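Local structure of type II restriction enzyme ngomi (Neisseria gonorrhoeae, 1FIU) at a contact of chain A with DNA. The protein recognises the double-stranded sequence 5'-GCCGGC-3' as a homotetramer and cleaves it after the first G with magnesium, leaving terminal 5'-phosphates. Numbering follows the deposited sequence.

A contact of chain A with DNA. Residues 31, 62, 65-66, 188-189. With nucleotides of chain B.
The N-terminal end of helix 62-81 and the loop just after strand 179-187 meet the sugar-phosphate backbone of chain B at the start of the cleaved strand. NgoMIV is a magnesium-dependent type II restriction endonuclease, and strand 179-187 carries, near its end, Cys186, which with Asp140 belongs to the magnesium site; the loop that follows meets the phosphates next to the cut and so may help hold the cleaved strand beside the metal site. The contacts across to the DNA given here fall on sugar and phosphate atoms. DC1 carries the terminal 5'-phosphate left by cleavage. One step on, the backbone N-H of Trp188 gives an almost straight hydrogen bond, 176° at the hydrogen, to the DC2 phosphate oxygen OP1 at 2.7 Å. A water 2.7 Å from the same OP1 also contacts Gly66 O, bridging helix and phosphate. Thr189 grips the next phosphate: its hydroxyl OG1 donates to DG3 OP2 at 2.6 Å, while its methyl CG2 packs beside that oxygen. A chi1 of 62° sets OG1 between the backbone N and the carbonyl carbon, pointing at the phosphate.

Helix 62-81 approaches the sugar of DC2 through glycines. Gly62 CA lies 3.5 Å from DC2 C4', and Gly66 CA sits 3.6 Å from DC2 C5', a close approach that the lack of side chains probably allows. Between them Ser65 turns its hydroxyl back to Gly62 O, from above the carbonyl plane, and OG also holds a water at 2.7 Å that reaches DG3 OP1 by a longer contact.

The indole of Trp188 lies behind the sugar-phosphate backbone. With CG anti to its own N (chi1 173°), the indole points away from the DNA, and the CD1 edge of its five-membered ring faces DC2 O3' in plane, 3.6 Å away. Ser65 CB rests over one face near the rim, and NE1 makes a weak hydrogen bond to Ser31 O.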
loop_
_atom_site.group_PDB
_atom_site.type_symbol
_atom_site.label_atom_id
_atom_site.label_comp_id
_atom_site.label_asym_id
_atom_site.label_seq_id
_atom_site.Cartn_x
_atom_site.Cartn_y
_atom_site.Cartn_z
ATOM N N SER A 31 16.372 31.048 13.953
ATOM C CA SER A 31 15.613 30.012 14.641
ATOM C C SER A 31 15.078 28.802 13.890
ATOM O O SER A 31 14.584 27.870 14.527
ATOM C CB SER A 31 14.475 30.645 15.435
ATOM O OG SER A 31 13.605 31.304 14.553
ATOM N N GLY A 62 11.318 24.080 21.155
ATOM C CA GLY A 62 10.678 23.454 20.000
ATOM C C GLY A 62 9.183 23.211 20.138
ATOM O O GLY A 62 8.461 23.247 19.155
ATOM N N SER A 65 7.578 26.650 19.205
ATOM C CA SER A 65 7.579 26.983 17.790
ATOM C C SER A 65 6.693 26.011 16.993
ATOM O O SER A 65 6.031 26.434 16.025
ATOM C CB SER A 65 9.010 26.975 17.221
ATOM O OG SER A 65 9.675 25.749 17.535
ATOM N N GLY A 66 6.696 24.743 17.402
ATOM C CA GLY A 66 5.883 23.731 16.733
ATOM C C GLY A 66 4.420 24.126 16.799
ATOM O O GLY A 66 3.719 24.197 15.794
ATOM N N TRP A 188 7.913 22.773 11.620
ATOM C CA TRP A 188 8.684 24.025 11.683
ATOM C C TRP A 188 10.061 23.772 11.064
ATOM O O TRP A 188 10.552 24.567 10.241
ATOM C CB TRP A 188 8.784 24.478 13.144
ATOM C CG TRP A 188 9.696 25.664 13.373
ATOM C CD1 TRP A 188 10.801 25.692 14.169
ATOM C CD2 TRP A 188 9.586 26.970 12.784
ATOM N NE1 TRP A 188 11.398 26.937 14.109
ATOM C CE2 TRP A 188 10.676 27.739 13.270
ATOM C CE3 TRP A 188 8.681 27.559 11.892
ATOM C CZ2 TRP A 188 10.881 29.073 12.885
ATOM C CZ3 TRP A 188 8.883 28.882 11.508
ATOM C CH2 TRP A 188 9.986 29.625 12.010
ATOM N N THR A 189 10.675 22.670 11.478
ATOM C CA THR A 189 11.953 22.227 10.895
ATOM C C THR A 189 11.821 20.728 10.663
ATOM O O THR A 189 10.898 20.084 11.174
ATOM C CB THR A 189 13.159 22.443 11.829
ATOM O OG1 THR A 189 12.988 21.671 13.014
ATOM C CG2 THR A 189 13.301 23.934 12.179
ATOM O OP3 DC B 1 3.272 15.027 15.816
ATOM P P DC B 1 4.022 16.105 15.071
ATOM O OP1 DC B 1 5.187 15.582 14.250
ATOM O OP2 DC B 1 3.120 17.047 14.308
ATOM O "O5'" DC B 1 4.719 17.040 16.211
ATOM C "C5'" DC B 1 4.054 18.206 16.698
ATOM C "C4'" DC B 1 5.027 19.083 17.447
ATOM O "O4'" DC B 1 5.327 18.442 18.716
ATOM C "C3'" DC B 1 6.375 19.252 16.758
ATOM O "O3'" DC B 1 6.422 20.430 15.990
ATOM C "C2'" DC B 1 7.385 19.304 17.899
ATOM C "C1'" DC B 1 6.696 18.659 19.082
ATOM N N1 DC B 1 7.303 17.331 19.349
ATOM C C2 DC B 1 8.328 17.242 20.281
ATOM O O2 DC B 1 8.733 18.279 20.809
ATOM N N3 DC B 1 8.861 16.022 20.580
ATOM C C4 DC B 1 8.413 14.928 19.958
ATOM N N4 DC B 1 8.958 13.750 20.285
ATOM C C5 DC B 1 7.379 14.994 18.973
ATOM C C6 DC B 1 6.861 16.206 18.701
ATOM P P DC B 2 7.435 20.519 14.752
ATOM O OP1 DC B 2 7.062 21.720 13.991
ATOM O OP2 DC B 2 7.570 19.207 14.056
ATOM O "O5'" DC B 2 8.836 20.780 15.460
ATOM C "C5'" DC B 2 9.001 21.934 16.267
ATOM C "C4'" DC B 2 10.386 21.969 16.873
ATOM O "O4'" DC B 2 10.574 20.858 17.773
ATOM C "C3'" DC B 2 11.559 21.957 15.885
ATOM O "O3'" DC B 2 12.363 23.117 16.225
ATOM C "C2'" DC B 2 12.167 20.568 16.060
ATOM C "C1'" DC B 2 11.786 20.166 17.476
ATOM N N1 DC B 2 11.528 18.728 17.653
ATOM C C2 DC B 2 12.360 17.973 18.506
ATOM O O2 DC B 2 13.263 18.575 19.165
ATOM N N3 DC B 2 12.165 16.624 18.607
ATOM C C4 DC B 2 11.163 16.032 17.915
ATOM N N4 DC B 2 11.013 14.687 18.024
ATOM C C5 DC B 2 10.278 16.782 17.091
ATOM C C6 DC B 2 10.493 18.119 16.978
ATOM P P DG B 3 13.979 23.124 16.132
ATOM O OP1 DG B 3 14.293 24.532 16.447
ATOM O OP2 DG B 3 14.523 22.518 14.877
ATOM O "O5'" DG B 3 14.459 22.186 17.316
ATOM C "C5'" DG B 3 14.492 22.632 18.666
ATOM C "C4'" DG B 3 15.858 22.361 19.258
ATOM O "O4'" DG B 3 16.081 20.939 19.368
ATOM C "C3'" DG B 3 17.022 22.900 18.433
ATOM O "O3'" DG B 3 18.013 23.400 19.335
ATOM C "C2'" DG B 3 17.467 21.705 17.602
ATOM C "C1'" DG B 3 17.074 20.499 18.446
ATOM N N9 DG B 3 16.489 19.418 17.654
ATOM C C8 DG B 3 15.775 19.537 16.484
ATOM N N7 DG B 3 15.388 18.385 15.994
ATOM C C5 DG B 3 15.863 17.450 16.905
ATOM C C6 DG B 3 15.745 16.033 16.921
ATOM O O6 DG B 3 15.147 15.305 16.126
ATOM N N1 DG B 3 16.402 15.474 18.015
ATOM C C2 DG B 3 17.062 16.200 18.999
ATOM N N2 DG B 3 17.635 15.493 19.989
ATOM N N3 DG B 3 17.152 17.515 19.006
ATOM C C4 DG B 3 16.549 18.073 17.933
HETATM O O HOH W 1 4.539 22.654 13.557
HETATM O O HOH W 2 12.209 26.332 18.073
#